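Local coordinates for protein angiotensin-converting enzyme (PDB 6S1Y) that probably hydrolyses peptides as a zinc-dependent metallopeptidase of the angiotensin-converting enzyme family, and is captured here with a glutamic acid dipeptide bound in its pocket, at residues E212-L217 against A571-F576; S500-F505 against R565-D570. All coordinates share one frame; numbering follows the deposited sequence.

Contact 1 of 2, residues E212-L217 against A571-F576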
ATOM      1  N   GLU A 212      11.717   8.550  13.240  1.00 44.56           N
ATOM      2  CA  GLU A 212      12.999   8.869  13.854  1.00 44.92           C
ATOM      3  C   GLU A 212      13.723   7.623  14.339  1.00 44.52           C
ATOM      4  O   GLU A 212      14.957   7.593  14.325  1.00 46.04           O
ATOM      5  CB  GLU A 212      12.807   9.860  15.009  1.00 49.05           C
ATOM      6  CG  GLU A 212      14.130  10.333  15.641  1.00 54.46           C
ATOM      7  CD  GLU A 212      15.141  10.883  14.618  1.00 56.71           C
ATOM      8  OE1 GLU A 212      14.736  11.455  13.561  1.00 56.39           O
ATOM      9  OE2 GLU A 212      16.351  10.715  14.877  1.00 56.91           O
ATOM     10  N   GLN A 213      12.992   6.585  14.762  1.00 43.96           N
ATOM     11  CA  GLN A 213      13.656   5.350  15.181  1.00 44.07           C
ATOM     12  C   GLN A 213      14.185   4.569  13.990  1.00 42.90           C
ATOM     13  O   GLN A 213      15.209   3.896  14.093  1.00 42.27           O
ATOM     14  CB  GLN A 213      12.703   4.455  15.967  1.00 44.83           C
ATOM     15  CG  GLN A 213      12.170   5.051  17.253  1.00 47.35           C
ATOM     16  CD  GLN A 213      11.164   4.132  17.900  1.00 49.69           C
ATOM     17  OE1 GLN A 213      11.536   3.133  18.511  1.00 57.25           O
ATOM     18  NE2 GLN A 213       9.885   4.429  17.729  1.00 47.82           N
ATOM     19  N   ILE A 214      13.467   4.617  12.866  1.00 44.90           N
ATOM     20  CA  ILE A 214      13.889   3.979  11.620  1.00 44.87           C
ATOM     21  C   ILE A 214      15.089   4.691  10.986  1.00 42.70           C
ATOM     22  O   ILE A 214      15.954   4.043  10.385  1.00 41.58           O
ATOM     23  CB  ILE A 214      12.655   3.968  10.697  1.00 46.14           C
ATOM     24  CG1 ILE A 214      11.640   2.952  11.230  1.00 46.65           C
ATOM     25  CG2 ILE A 214      13.001   3.703   9.250  1.00 46.68           C
ATOM     26  CD1 ILE A 214      12.228   1.632  11.514  1.00 45.16           C
ATOM     27  N   ARG A 215      15.179   6.010  11.137  1.00 42.01           N
ATOM     28  CA  ARG A 215      16.119   6.806  10.350  1.00 44.04           C
ATOM     29  C   ARG A 215      17.557   6.301  10.403  1.00 42.46           C
ATOM     30  O   ARG A 215      18.182   6.201   9.336  1.00 42.00           O
ATOM     31  CB  ARG A 215      16.036   8.275  10.801  1.00 42.89           C
ATOM     32  CG  ARG A 215      16.924   9.226  10.010  1.00 47.56           C
ATOM     33  CD  ARG A 215      17.073  10.631  10.676  1.00 49.41           C
ATOM     34  NE  ARG A 215      17.463  10.509  12.080  1.00 52.76           N
ATOM     35  CZ  ARG A 215      18.697  10.194  12.490  1.00 51.89           C
ATOM     36  NH1 ARG A 215      18.954  10.080  13.784  1.00 51.69           N
ATOM     37  NH2 ARG A 215      19.664   9.986  11.610  1.00 50.77           N
ATOM     38  N   PRO A 216      18.137   5.955  11.554  1.00 41.63           N
ATOM     39  CA  PRO A 216      19.553   5.561  11.528  1.00 43.70           C
ATOM     40  C   PRO A 216      19.775   4.321  10.696  1.00 41.77           C
ATOM     41  O   PRO A 216      20.780   4.202   9.980  1.00 40.00           O
ATOM     42  CB  PRO A 216      19.897   5.336  13.014  1.00 44.30           C
ATOM     43  CG  PRO A 216      18.840   6.074  13.770  1.00 45.28           C
ATOM     44  CD  PRO A 216      17.591   5.927  12.919  1.00 43.83           C
ATOM     45  N   LEU A 217      18.843   3.377  10.773  1.00 41.86           N
ATOM     46  CA  LEU A 217      18.955   2.167   9.970  1.00 41.28           C
ATOM     47  C   LEU A 217      18.759   2.498   8.497  1.00 38.43           C
ATOM     48  O   LEU A 217      19.561   2.099   7.643  1.00 35.95           O
ATOM     49  CB  LEU A 217      17.944   1.127  10.486  1.00 44.62           C
ATOM     50  CG  LEU A 217      18.050   1.005  12.038  1.00 49.39           C
ATOM     51  CD1 LEU A 217      17.243   2.052  12.850  1.00 43.48           C
ATOM     52  CD2 LEU A 217      17.694  -0.393  12.546  1.00 54.68           C
ATOM     53  N   ALA A 571       9.298  -4.456  16.962  1.00 48.00           N
ATOM     54  CA  ALA A 571       9.362  -5.674  16.158  1.00 47.64           C
ATOM     55  C   ALA A 571      10.193  -5.464  14.900  1.00 44.56           C
ATOM     56  O   ALA A 571      11.073  -6.271  14.582  1.00 45.85           O
ATOM     57  CB  ALA A 571       7.951  -6.150  15.794  1.00 47.01           C
ATOM     58  N   ILE A 572       9.940  -4.375  14.177  1.00 44.01           N
ATOM     59  CA  ILE A 572      10.640  -4.170  12.908  1.00 45.45           C
ATOM     60  C   ILE A 572      12.103  -3.799  13.135  1.00 42.72           C
ATOM     61  O   ILE A 572      12.966  -4.199  12.351  1.00 43.06           O
ATOM     62  CB  ILE A 572       9.918  -3.112  12.043  1.00 43.73           C
ATOM     63  CG1 ILE A 572      10.560  -3.069  10.660  1.00 44.09           C
ATOM     64  CG2 ILE A 572       9.950  -1.742  12.676  1.00 42.91           C
ATOM     65  CD1 ILE A 572       9.932  -2.059   9.701  1.00 45.00           C
ATOM     66  N   LEU A 573      12.424  -3.073  14.207  1.00 44.84           N
ATOM     67  CA  LEU A 573      13.837  -2.837  14.520  1.00 45.29           C
ATOM     68  C   LEU A 573      14.555  -4.124  14.898  1.00 44.15           C
ATOM     69  O   LEU A 573      15.730  -4.299  14.555  1.00 45.34           O
ATOM     70  CB  LEU A 573      13.979  -1.818  15.653  1.00 45.97           C
ATOM     71  CG  LEU A 573      13.516  -0.406  15.283  1.00 47.22           C
ATOM     72  CD1 LEU A 573      13.515   0.528  16.508  1.00 47.79           C
ATOM     73  CD2 LEU A 573      14.400   0.147  14.182  1.00 46.05           C
ATOM     74  N   GLU A 574      13.873  -5.056  15.579  1.00 45.64           N
ATOM     75  CA  GLU A 574      14.483  -6.361  15.853  1.00 45.27           C
ATOM     76  C   GLU A 574      14.708  -7.133  14.561  1.00 44.70           C
ATOM     77  O   GLU A 574      15.748  -7.789  14.393  1.00 42.65           O
ATOM     78  CB  GLU A 574      13.599  -7.179  16.809  1.00 49.15           C
ATOM     79  CG  GLU A 574      14.164  -8.568  17.170  1.00 52.13           C
ATOM     80  CD  GLU A 574      13.214  -9.428  18.034  1.00 58.59           C
ATOM     81  OE1 GLU A 574      12.193  -8.911  18.555  1.00 56.83           O
ATOM     82  OE2 GLU A 574      13.496 -10.649  18.171  1.00 61.58           O
ATOM     83  N   TYR A 575      13.727  -7.088  13.654  1.00 43.22           N
ATOM     84  CA  TYR A 575      13.824  -7.838  12.407  1.00 44.06           C
ATOM     85  C   TYR A 575      15.065  -7.437  11.628  1.00 42.92           C
ATOM     86  O   TYR A 575      15.790  -8.291  11.100  1.00 41.98           O
ATOM     87  CB  TYR A 575      12.555  -7.592  11.574  1.00 44.16           C
ATOM     88  CG  TYR A 575      12.451  -8.386  10.296  1.00 41.44           C
ATOM     89  CD1 TYR A 575      13.032  -7.919   9.122  1.00 41.51           C
ATOM     90  CD2 TYR A 575      11.742  -9.574  10.253  1.00 45.05           C
ATOM     91  CE1 TYR A 575      12.933  -8.627   7.938  1.00 43.64           C
ATOM     92  CE2 TYR A 575      11.636 -10.308   9.065  1.00 46.62           C
ATOM     93  CZ  TYR A 575      12.238  -9.816   7.907  1.00 45.18           C
ATOM     94  OH  TYR A 575      12.155 -10.499   6.728  1.00 43.72           O
ATOM     95  N   PHE A 576      15.320  -6.131  11.554  1.00 42.82           N
ATOM     96  CA  PHE A 576      16.444  -5.581  10.808  1.00 43.28           C
ATOM     97  C   PHE A 576      17.666  -5.276  11.674  1.00 43.11           C
ATOM     98  O   PHE A 576      18.555  -4.555  11.223  1.00 42.59           O
ATOM     99  CB  PHE A 576      16.029  -4.297  10.081  1.00 40.23           C
ATOM    100  CG  PHE A 576      15.113  -4.536   8.937  1.00 39.68           C
ATOM    101  CD1 PHE A 576      15.554  -5.193   7.816  1.00 39.34           C
ATOM    102  CD2 PHE A 576      13.788  -4.139   9.000  1.00 41.84           C
ATOM    103  CE1 PHE A 576      14.696  -5.439   6.777  1.00 40.93           C
ATOM    104  CE2 PHE A 576      12.926  -4.393   7.954  1.00 40.16           C
ATOM    105  CZ  PHE A 576      13.374  -5.030   6.856  1.00 38.68           C
TER
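Leu573 reaches from the short helix 570-575 across to Gln213, Ile214 and Leu217 of helix 203-233. From CB the chain turns so that CG lies anti to the carbonyl carbon (chi1 -67°), and there it forks. CD1 goes to the Gln213 side, 4.0 Å from Gln213 CB and 3.8 Å from Gln213 OE1. CD2, the other branch, meets Ile214 CD1 at 3.7 Å, and 3.7 Å also separates it from each methyl of Leu217, CD1 and CD2. The Leu573 side chain crosses those of Gln213 and Leu217 at about a right angle. Ile214 CD1 also approaches Ile572 CG2 at 4.2 Å. The two segments run nearly parallel, 10° apart, with axes 10.9 Å from each other, a gap filled by these branched side chains. Tyr580 of helix 577-590 adds to the packing on Leu217. The attraction between the segments is therefore essentially dispersive and hydrophobic, with Gln213 OE1 a polar atom lying against a leucine methyl and no polar bond to fix the register.

Contact 2 of 2, residues S500-F505 against R565-D570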
ATOM      1  N   SER A 500       0.813  -0.230   8.231  1.00 42.10           N
ATOM      2  CA  SER A 500       0.993  -1.639   7.900  1.00 41.78           C
ATOM      3  C   SER A 500       2.441  -2.086   8.040  1.00 41.49           C
ATOM      4  O   SER A 500       2.725  -3.166   8.561  1.00 42.65           O
ATOM      5  CB  SER A 500       0.532  -1.901   6.471  1.00 42.40           C
ATOM      6  OG  SER A 500       0.933  -3.202   6.090  1.00 43.34           O
ATOM      7  N   TYR A 501       3.376  -1.305   7.502  1.00 42.27           N
ATOM      8  CA  TYR A 501       4.769  -1.741   7.492  1.00 43.05           C
ATOM      9  C   TYR A 501       5.366  -1.769   8.895  1.00 43.57           C
ATOM     10  O   TYR A 501       6.295  -2.544   9.139  1.00 47.08           O
ATOM     11  CB  TYR A 501       5.585  -0.868   6.535  1.00 42.19           C
ATOM     12  CG  TYR A 501       5.625  -1.458   5.140  1.00 42.19           C
ATOM     13  CD1 TYR A 501       4.461  -1.605   4.396  1.00 42.78           C
ATOM     14  CD2 TYR A 501       6.817  -1.904   4.581  1.00 43.81           C
ATOM     15  CE1 TYR A 501       4.474  -2.168   3.129  1.00 43.85           C
ATOM     16  CE2 TYR A 501       6.837  -2.475   3.292  1.00 47.34           C
ATOM     17  CZ  TYR A 501       5.659  -2.611   2.591  1.00 45.35           C
ATOM     18  OH  TYR A 501       5.663  -3.162   1.342  1.00 47.87           O
ATOM     19  N   VAL A 502       4.815  -1.008   9.836  1.00 43.28           N
ATOM     20  CA  VAL A 502       5.189  -1.165  11.238  1.00 44.42           C
ATOM     21  C   VAL A 502       4.481  -2.371  11.870  1.00 44.56           C
ATOM     22  O   VAL A 502       5.124  -3.294  12.384  1.00 41.96           O
ATOM     23  CB  VAL A 502       4.873   0.117  12.026  1.00 43.80           C
ATOM     24  CG1 VAL A 502       5.244  -0.089  13.507  1.00 45.62           C
ATOM     25  CG2 VAL A 502       5.578   1.323  11.433  1.00 44.73           C
ATOM     26  N   ILE A 503       3.142  -2.367  11.873  1.00 44.89           N
ATOM     27  CA  ILE A 503       2.433  -3.363  12.681  1.00 46.52           C
ATOM     28  C   ILE A 503       2.555  -4.752  12.091  1.00 45.01           C
ATOM     29  O   ILE A 503       2.454  -5.745  12.820  1.00 45.64           O
ATOM     30  CB  ILE A 503       0.934  -3.026  12.870  1.00 46.47           C
ATOM     31  CG1 ILE A 503       0.165  -3.164  11.561  1.00 44.48           C
ATOM     32  CG2 ILE A 503       0.788  -1.644  13.439  1.00 45.33           C
ATOM     33  CD1 ILE A 503      -1.277  -2.737  11.682  1.00 47.72           C
ATOM     34  N   GLN A 504       2.762  -4.868  10.779  1.00 42.32           N
ATOM     35  CA  GLN A 504       2.871  -6.211  10.229  1.00 44.12           C
ATOM     36  C   GLN A 504       4.002  -6.989  10.893  1.00 45.45           C
ATOM     37  O   GLN A 504       3.956  -8.230  10.942  1.00 46.71           O
ATOM     38  CB  GLN A 504       3.052  -6.186   8.712  1.00 43.77           C
ATOM     39  CG  GLN A 504       4.423  -5.749   8.205  1.00 43.69           C
ATOM     40  CD  GLN A 504       4.459  -5.670   6.661  1.00 44.05           C
ATOM     41  OE1 GLN A 504       5.223  -6.366   6.017  1.00 42.16           O
ATOM     42  NE2 GLN A 504       3.621  -4.817   6.092  1.00 43.72           N
ATOM     43  N   PHE A 505       5.031  -6.307  11.405  1.00 42.63           N
ATOM     44  CA  PHE A 505       6.091  -7.053  12.085  1.00 44.03           C
ATOM     45  C   PHE A 505       5.672  -7.433  13.502  1.00 44.93           C
ATOM     46  O   PHE A 505       6.135  -8.448  14.035  1.00 43.97           O
ATOM     47  CB  PHE A 505       7.404  -6.247  12.072  1.00 44.56           C
ATOM     48  CG  PHE A 505       7.993  -6.098  10.685  1.00 44.35           C
ATOM     49  CD1 PHE A 505       7.631  -5.035   9.863  1.00 44.62           C
ATOM     50  CD2 PHE A 505       8.878  -7.037  10.193  1.00 43.61           C
ATOM     51  CE1 PHE A 505       8.157  -4.922   8.574  1.00 43.95           C
ATOM     52  CE2 PHE A 505       9.397  -6.928   8.904  1.00 42.02           C
ATOM     53  CZ  PHE A 505       9.031  -5.877   8.103  1.00 42.46           C
ATOM     54  N   ARG A 565      -1.362  -3.472  22.877  1.00 53.23           N
ATOM     55  CA  ARG A 565      -2.427  -2.573  22.469  1.00 56.49           C
ATOM     56  C   ARG A 565      -1.903  -1.337  21.755  1.00 56.31           C
ATOM     57  O   ARG A 565      -2.671  -0.396  21.531  1.00 57.72           O
ATOM     58  CB  ARG A 565      -3.257  -2.176  23.693  1.00 56.19           C
ATOM     59  CG  ARG A 565      -3.785  -3.389  24.467  1.00 57.77           C
ATOM     60  CD  ARG A 565      -4.501  -2.994  25.745  1.00 58.87           C
ATOM     61  NE  ARG A 565      -5.339  -1.812  25.562  1.00 57.23           N
ATOM     62  CZ  ARG A 565      -6.571  -1.840  25.053  1.00 59.25           C
ATOM     63  NH1 ARG A 565      -7.121  -2.987  24.663  1.00 58.56           N
ATOM     64  NH2 ARG A 565      -7.249  -0.714  24.927  1.00 59.35           N
ATOM     65  N   LYS A 566      -0.630  -1.310  21.367  1.00 56.22           N
ATOM     66  CA  LYS A 566      -0.098  -0.141  20.678  1.00 57.72           C
ATOM     67  C   LYS A 566       0.784  -0.544  19.503  1.00 53.65           C
ATOM     68  O   LYS A 566       1.413  -1.605  19.494  1.00 51.13           O
ATOM     69  CB  LYS A 566       0.667   0.763  21.659  1.00 60.19           C
ATOM     70  CG  LYS A 566      -0.283   1.571  22.553  1.00 69.40           C
ATOM     71  CD  LYS A 566       0.437   2.494  23.528  1.00 77.48           C
ATOM     72  CE  LYS A 566      -0.481   3.632  24.018  1.00 80.85           C
ATOM     73  NZ  LYS A 566      -0.768   4.674  22.959  1.00 73.64           N
ATOM     74  N   MET A 567       0.766   0.305  18.479  1.00 52.59           N
ATOM     75  CA  MET A 567       1.760   0.231  17.417  1.00 51.70           C
ATOM     76  C   MET A 567       3.140   0.531  17.993  1.00 50.45           C
ATOM     77  O   MET A 567       3.319   1.493  18.753  1.00 48.96           O
ATOM     78  CB  MET A 567       1.406   1.229  16.320  1.00 50.53           C
ATOM     79  CG  MET A 567       2.471   1.477  15.277  1.00 50.37           C
ATOM     80  SD  MET A 567       1.855   2.590  13.975  1.00 51.81           S
ATOM     81  CE  MET A 567       2.268   4.211  14.657  1.00 51.57           C
ATOM     82  N   SER A 568       4.109  -0.310  17.646  1.00 48.34           N
ATOM     83  CA  SER A 568       5.460  -0.158  18.159  1.00 50.39           C
ATOM     84  C   SER A 568       6.436  -0.616  17.099  1.00 47.35           C
ATOM     85  O   SER A 568       6.204  -1.630  16.436  1.00 46.62           O
ATOM     86  CB  SER A 568       5.692  -0.961  19.435  1.00 51.09           C
ATOM     87  OG  SER A 568       7.060  -0.901  19.799  1.00 52.82           O
ATOM     88  N   ALA A 569       7.513   0.154  16.930  1.00 48.79           N
ATOM     89  CA  ALA A 569       8.591  -0.200  16.012  1.00 48.73           C
ATOM     90  C   ALA A 569       9.558  -1.228  16.580  1.00 47.29           C
ATOM     91  O   ALA A 569      10.542  -1.551  15.900  1.00 47.73           O
ATOM     92  CB  ALA A 569       9.382   1.051  15.626  1.00 49.71           C
ATOM     93  N   ASP A 570       9.312  -1.733  17.794  0.51 47.36           N
ATOM     94  CA  ASP A 570      10.199  -2.718  18.407  0.51 48.33           C
ATOM     95  C   ASP A 570      10.401  -3.909  17.481  0.51 47.39           C
ATOM     96  O   ASP A 570      11.538  -4.313  17.201  0.51 47.18           O
ATOM     97  CB  ASP A 570       9.610  -3.153  19.761  0.51 50.86           C
ATOM     98  CG  ASP A 570      10.407  -4.266  20.450  0.51 51.73           C
ATOM     99  OD1 ASP A 570      11.552  -4.560  20.036  0.51 51.43           O
ATOM    100  OD2 ASP A 570       9.868  -4.838  21.433  0.51 52.68           O
TER
HETATM  101  O   HOH W   1       7.253  -3.026  14.342  1.00 44.28           O
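Val502 presses its CG1 methyl against the loop 565-570 at the tight end of this contact. With CG1 anti to the backbone N (chi1 179°), the methyl meets Met567 CG at 3.6 Å and the carbonyl of Ser568 at 3.4 Å from CG1 to O. The next residue, Ile503, lends its CG2, 4.0 Å from Met567 CG. Both helix residues thus touch the base of the methionine, whose side chain crosses each of theirs at about a right angle. This part is buried and apolar apart from the carbonyl oxygen.

That same oxygen also belongs to the looser, polar part of the contact: packed by the valine methyl, it is hydrogen-bonded by a water as well. The water donates to Val502 O at 2.9 Å and to Ser568 O at 2.7 Å, so that both of its hydrogens are spent on carbonyls and it bridges the two backbones. The CB of Ser568 points away from the helix, and its OG accepts from Asp570 N at 3.1 Å in a fairly straight bond (165°), a capping bond at the turn into helix 570-575.

Gln506, the next residue of helix 495-514, pins the loop further by accepting from Ser568 N and donating to Lys566 O. Around this junction, helix 203-233 packs on Val502, Met567 and Ala569 through Val210, Phe203, Gln206 and Gln213, while helix 431-447 brings Leu432 against Val502.

How the contacts relate
Contacts 1 and 2 lie side by side, their centres about 11 Å apart, because the loop 565-570 runs straight into 571-576. They also touch through Phe505: its O lies 3.4 Å from Ala571 CB, and its CE1 lies 3.6 Å from Ile572 CD1, while its ring meets that of Tyr575 edge-to-face. Helix 203-233 flanks both the loop and the short helix that follows it. In contact 2 the Ile503 side chain is about 12 Å from the catalytic zinc and about 13 Å from the bound ligand; Ile572 of contact 1 is about 14 Å from that ligand. On helix 495-514, Ser500 packs on the zinc ligand Glu385.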